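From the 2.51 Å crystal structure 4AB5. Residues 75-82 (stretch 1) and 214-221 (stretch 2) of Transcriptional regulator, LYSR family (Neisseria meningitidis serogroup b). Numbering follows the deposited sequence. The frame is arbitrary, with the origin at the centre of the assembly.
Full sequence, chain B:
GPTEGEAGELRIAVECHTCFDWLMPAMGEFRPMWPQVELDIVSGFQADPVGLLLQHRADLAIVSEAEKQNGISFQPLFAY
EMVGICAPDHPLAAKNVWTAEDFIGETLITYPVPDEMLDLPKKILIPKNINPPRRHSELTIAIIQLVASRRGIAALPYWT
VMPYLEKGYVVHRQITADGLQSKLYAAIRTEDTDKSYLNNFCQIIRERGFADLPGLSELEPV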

ATOM      1  N   GLN B  75       4.454 -24.840  -7.342  1.00 48.44           N
ATOM      2  CA  GLN B  75       4.181 -25.319  -6.004  1.00 49.31           C
ATOM      3  C   GLN B  75       2.894 -24.647  -5.530  1.00 54.06           C
ATOM      4  O   GLN B  75       2.847 -23.409  -5.477  1.00 53.41           O
ATOM      5  N   PRO B  76       1.821 -25.417  -5.229  1.00 50.45           N
ATOM      6  CA  PRO B  76       0.585 -24.775  -4.747  1.00 49.02           C
ATOM      7  C   PRO B  76       0.763 -24.099  -3.390  1.00 52.07           C
ATOM      8  O   PRO B  76       1.455 -24.626  -2.513  1.00 53.53           O
ATOM      9  N   LEU B  77       0.176 -22.917  -3.234  1.00 45.79           N
ATOM     10  CA  LEU B  77       0.213 -22.212  -1.962  1.00 43.67           C
ATOM     11  C   LEU B  77      -1.152 -22.392  -1.307  1.00 46.35           C
ATOM     12  O   LEU B  77      -1.286 -23.212  -0.392  1.00 46.04           O
ATOM     13  N   PHE B  78      -2.179 -21.692  -1.832  1.00 42.09           N
ATOM     14  CA  PHE B  78      -3.554 -21.733  -1.331  1.00 42.06           C
ATOM     15  C   PHE B  78      -4.543 -21.069  -2.277  1.00 46.47           C
ATOM     16  O   PHE B  78      -4.162 -20.214  -3.083  1.00 45.64           O
ATOM     17  N   ALA B  79      -5.832 -21.438  -2.132  1.00 44.56           N
ATOM     18  CA  ALA B  79      -6.960 -20.865  -2.872  1.00 44.35           C
ATOM     19  C   ALA B  79      -7.857 -20.089  -1.887  1.00 47.26           C
ATOM     20  O   ALA B  79      -7.863 -20.385  -0.687  1.00 46.66           O
ATOM     21  N   TYR B  80      -8.588 -19.086  -2.393  1.00 42.54           N
ATOM     22  CA  TYR B  80      -9.515 -18.264  -1.603  1.00 41.07           C
ATOM     23  C   TYR B  80     -10.581 -17.633  -2.484  1.00 46.52           C
ATOM     24  O   TYR B  80     -10.373 -17.486  -3.693  1.00 46.44           O
ATOM     25  N   GLU B  81     -11.717 -17.234  -1.870  1.00 43.66           N
ATOM     26  CA  GLU B  81     -12.824 -16.595  -2.569  1.00 44.12           C
ATOM     27  C   GLU B  81     -12.663 -15.095  -2.732  1.00 48.76           C
ATOM     28  O   GLU B  81     -12.256 -14.392  -1.798  1.00 47.28           O
HETATM   29  N   MSE B  82     -12.947 -14.628  -3.953  1.00 47.06           N
HETATM   30  CA  MSE B  82     -12.957 -13.226  -4.349  1.00 46.49           C
HETATM   31  C   MSE B  82     -14.381 -12.766  -4.089  1.00 46.56           C
HETATM   32  O   MSE B  82     -15.332 -13.306  -4.669  1.00 45.49           O
ATOM     33  N   PRO B 214      -8.543 -16.162   7.072  1.00 37.00           N
ATOM     34  CA  PRO B 214      -9.724 -17.033   7.048  1.00 38.13           C
ATOM     35  C   PRO B 214     -10.195 -17.304   5.624  1.00 42.58           C
ATOM     36  O   PRO B 214      -9.985 -16.472   4.740  1.00 41.73           O
ATOM     37  N   GLY B 215     -10.817 -18.461   5.420  1.00 41.13           N
ATOM     38  CA  GLY B 215     -11.393 -18.849   4.137  1.00 42.23           C
ATOM     39  C   GLY B 215     -10.437 -19.404   3.101  1.00 48.05           C
ATOM     40  O   GLY B 215     -10.776 -19.471   1.912  1.00 49.63           O
ATOM     41  N   LEU B 216      -9.246 -19.814   3.538  1.00 43.80           N
ATOM     42  CA  LEU B 216      -8.267 -20.409   2.639  1.00 43.66           C
ATOM     43  C   LEU B 216      -8.556 -21.893   2.465  1.00 47.00           C
ATOM     44  O   LEU B 216      -9.057 -22.546   3.382  1.00 46.40           O
ATOM     45  N   SER B 217      -8.276 -22.415   1.279  1.00 44.94           N
ATOM     46  CA  SER B 217      -8.471 -23.833   0.981  1.00 47.12           C
ATOM     47  C   SER B 217      -7.240 -24.371   0.301  1.00 53.89           C
ATOM     48  O   SER B 217      -6.550 -23.625  -0.401  1.00 52.27           O
ATOM     49  N   GLU B 218      -6.950 -25.662   0.537  1.00 54.73           N
ATOM     50  CA  GLU B 218      -5.806 -26.366  -0.031  1.00 56.36           C
ATOM     51  C   GLU B 218      -5.907 -26.402  -1.540  1.00 62.81           C
ATOM     52  O   GLU B 218      -7.000 -26.565  -2.082  1.00 62.43           O
ATOM     53  N   LEU B 219      -4.762 -26.259  -2.208  1.00 62.30           N
ATOM     54  CA  LEU B 219      -4.665 -26.338  -3.655  1.00 64.28           C
ATOM     55  C   LEU B 219      -3.990 -27.635  -4.041  1.00 75.76           C
ATOM     56  O   LEU B 219      -3.040 -28.071  -3.379  1.00 76.02           O
ATOM     57  N   GLU B 220      -4.396 -28.184  -5.184  1.00 77.68           N
ATOM     58  CA  GLU B 220      -3.815 -29.408  -5.718  1.00 81.18           C
ATOM     59  C   GLU B 220      -3.415 -29.237  -7.201  1.00 88.08           C
ATOM     60  O   GLU B 220      -4.040 -28.421  -7.889  1.00 87.20           O
ATOM     61  N   PRO B 221      -2.360 -29.930  -7.716  1.00 86.93           N
ATOM     62  CA  PRO B 221      -1.509 -30.940  -7.054  1.00 92.24           C
ATOM     63  C   PRO B 221      -0.427 -30.341  -6.147  1.00121.15           C
ATOM     64  O   PRO B 221       0.771 -30.463  -6.394  1.00 81.51           O
TER

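Which hydrogen bonds join the two stretches? A79 on the strand and S217 on the C-terminal segment form a single antiparallel bridge. A79 N donates to S217 O at 2.9 Å, and S217 N donates to A79 O, also at 2.9 Å. S217, with chi1 in p, adds a weak hydrogen bond from OG to A79 O at 3.4 Å, so that carbonyl receives both backbone and side chain of the same residue.

Which apolar side chains fill the space around this bridge? P76 and L219 both point toward the opposing stretch and meet at 3.5 Å, P76 CB to L219 CB. L219 has an off-well chi1 of -112° with chi2 in t, and its CG also lies 4.1 Å from A79 CB, so it packs against both strand residues. L216 leaves its backbone sideways, but its m, t rotamer brings its end nearer the strand.

How do the aromatic rings receive L216? L216 CD1 sits over one face of the F78 ring, 3.9 Å from L216 CD1 to the ring centroid of F78 and 22° off the normal, a CH-pi contact. L216 CD2 lies at the edge of the Y80 ring, 3.5 Å from Y80 CD2, and also reaches the F78 ring, 3.6 Å from F78 CD1. Both aromatic residues adopt p at chi1; the end of Y80 leads away from the other stretch.

What happens at the polar margin beside G215? E81, p at chi1 and m at chi2, brings OE1 to 2.9 Å from G215 O, but both atoms are acceptors and no hydrogen bond joins them. A water donates to P214 O at 2.7 Å and, weakly, to E81 OE1 at 3.3 Å, linking the stretches. G215 has positive phi, which favours glycine, and an ideal CB there would clash with E81 OE1.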

ATOM      1  CB  GLN B  75       5.356 -24.987  -5.076  1.00 50.46           C
ATOM      2  CG  GLN B  75       5.382 -25.815  -3.800  1.00 73.38           C
ATOM      3  CD  GLN B  75       6.687 -25.731  -3.042  1.00 92.22           C
ATOM      4  OE1 GLN B  75       6.813 -26.288  -1.956  1.00 92.53           O
ATOM      5  NE2 GLN B  75       7.598 -24.845  -3.441  1.00 78.06           N
ATOM      6  CB  PRO B  76      -0.408 -25.931  -4.658  1.00 51.95           C
ATOM      7  CG  PRO B  76       0.427 -27.152  -4.514  1.00 57.87           C
ATOM      8  CD  PRO B  76       1.690 -26.888  -5.265  1.00 53.44           C
ATOM      9  CB  LEU B  77       0.592 -20.723  -2.122  1.00 42.00           C
ATOM     10  CG  LEU B  77       2.011 -20.423  -2.629  1.00 46.00           C
ATOM     11  CD1 LEU B  77       2.178 -18.945  -2.930  1.00 44.43           C
ATOM     12  CD2 LEU B  77       3.095 -20.943  -1.662  1.00 47.42           C
ATOM     13  CB  PHE B  78      -3.661 -21.061   0.061  1.00 43.17           C
ATOM     14  CG  PHE B  78      -2.796 -19.834   0.277  1.00 43.26           C
ATOM     15  CD1 PHE B  78      -3.107 -18.622  -0.336  1.00 44.33           C
ATOM     16  CD2 PHE B  78      -1.675 -19.891   1.101  1.00 45.25           C
ATOM     17  CE1 PHE B  78      -2.306 -17.492  -0.137  1.00 46.04           C
ATOM     18  CE2 PHE B  78      -0.878 -18.760   1.304  1.00 44.85           C
ATOM     19  CZ  PHE B  78      -1.194 -17.571   0.679  1.00 43.75           C
ATOM     20  CB  ALA B  79      -7.760 -21.962  -3.563  1.00 46.38           C
ATOM     21  CB  TYR B  80      -8.793 -17.188  -0.751  1.00 39.51           C
ATOM     22  CG  TYR B  80      -7.824 -16.303  -1.511  1.00 38.99           C
ATOM     23  CD1 TYR B  80      -8.275 -15.234  -2.274  1.00 38.72           C
ATOM     24  CD2 TYR B  80      -6.448 -16.511  -1.431  1.00 40.99           C
ATOM     25  CE1 TYR B  80      -7.390 -14.421  -2.980  1.00 39.03           C
ATOM     26  CE2 TYR B  80      -5.549 -15.679  -2.102  1.00 41.09           C
ATOM     27  CZ  TYR B  80      -6.025 -14.638  -2.882  1.00 47.28           C
ATOM     28  OH  TYR B  80      -5.162 -13.812  -3.565  1.00 47.90           O
ATOM     29  CB  GLU B  81     -14.212 -16.977  -1.993  1.00 46.43           C
ATOM     30  CG  GLU B  81     -14.480 -16.614  -0.535  1.00 59.38           C
ATOM     31  CD  GLU B  81     -13.996 -17.578   0.539  1.00 75.77           C
ATOM     32  OE1 GLU B  81     -12.762 -17.729   0.698  1.00 61.92           O
ATOM     33  OE2 GLU B  81     -14.853 -18.095   1.293  1.00 64.75           O
HETATM   34  CB  MSE B  82     -12.599 -13.050  -5.834  1.00 50.38           C
HETATM   35  CG  MSE B  82     -11.145 -13.349  -6.151  1.00 59.91           C
HETATM   36 SE   MSE B  82      -9.898 -12.040  -5.418  1.00 69.25          SE
HETATM   37  CE  MSE B  82     -10.442 -10.459  -6.484  1.00 65.42           C
ATOM     38  CB  PRO B 214     -10.763 -16.237   7.847  1.00 39.83           C
ATOM     39  CG  PRO B 214     -10.409 -14.818   7.611  1.00 42.61           C
ATOM     40  CD  PRO B 214      -8.902 -14.780   7.462  1.00 37.73           C
ATOM     41  CB  LEU B 216      -6.846 -20.214   3.170  1.00 43.11           C
ATOM     42  CG  LEU B 216      -6.094 -18.931   2.840  1.00 46.67           C
ATOM     43  CD1 LEU B 216      -4.684 -19.062   3.231  1.00 47.46           C
ATOM     44  CD2 LEU B 216      -6.259 -18.452   1.454  1.00 49.02           C
ATOM     45  CB  SER B 217      -9.715 -24.064   0.127  1.00 50.31           C
ATOM     46  OG  SER B 217      -9.694 -23.285  -1.055  1.00 56.58           O
ATOM     47  CB  GLU B 218      -5.743 -27.813   0.485  1.00 59.63           C
ATOM     48  CG  GLU B 218      -5.597 -27.960   1.991  1.00 69.93           C
ATOM     49  CD  GLU B 218      -5.485 -29.384   2.497  1.00 94.90           C
ATOM     50  OE1 GLU B 218      -6.205 -30.273   1.985  1.00 83.33           O
ATOM     51  OE2 GLU B 218      -4.699 -29.603   3.444  1.00 97.07           O
ATOM     52  CB  LEU B 219      -3.843 -25.172  -4.210  1.00 62.51           C
ATOM     53  CG  LEU B 219      -4.562 -24.122  -5.033  1.00 65.40           C
ATOM     54  CD1 LEU B 219      -3.581 -23.127  -5.562  1.00 64.23           C
ATOM     55  CD2 LEU B 219      -5.307 -24.734  -6.203  1.00 68.98           C
ATOM     56  CB  GLU B 220      -4.763 -30.596  -5.486  1.00 84.74           C
ATOM     57  CG  GLU B 220      -4.565 -31.221  -4.111  1.00 97.82           C
ATOM     58  CD  GLU B 220      -5.676 -32.131  -3.625  1.00120.50           C
ATOM     59  OE1 GLU B 220      -5.983 -33.127  -4.321  1.00116.45           O
ATOM     60  OE2 GLU B 220      -6.211 -31.868  -2.522  1.00111.39           O
ATOM     61  CB  PRO B 221      -0.986 -31.764  -8.235  1.00 94.86           C
ATOM     62  CG  PRO B 221      -0.868 -30.758  -9.350  1.00 96.86           C
ATOM     63  CD  PRO B 221      -1.979 -29.757  -9.134  1.00 90.12           C
TER
HETATM   64  O   HOH W   1     -10.468 -15.792   2.153  1.00 44.30           O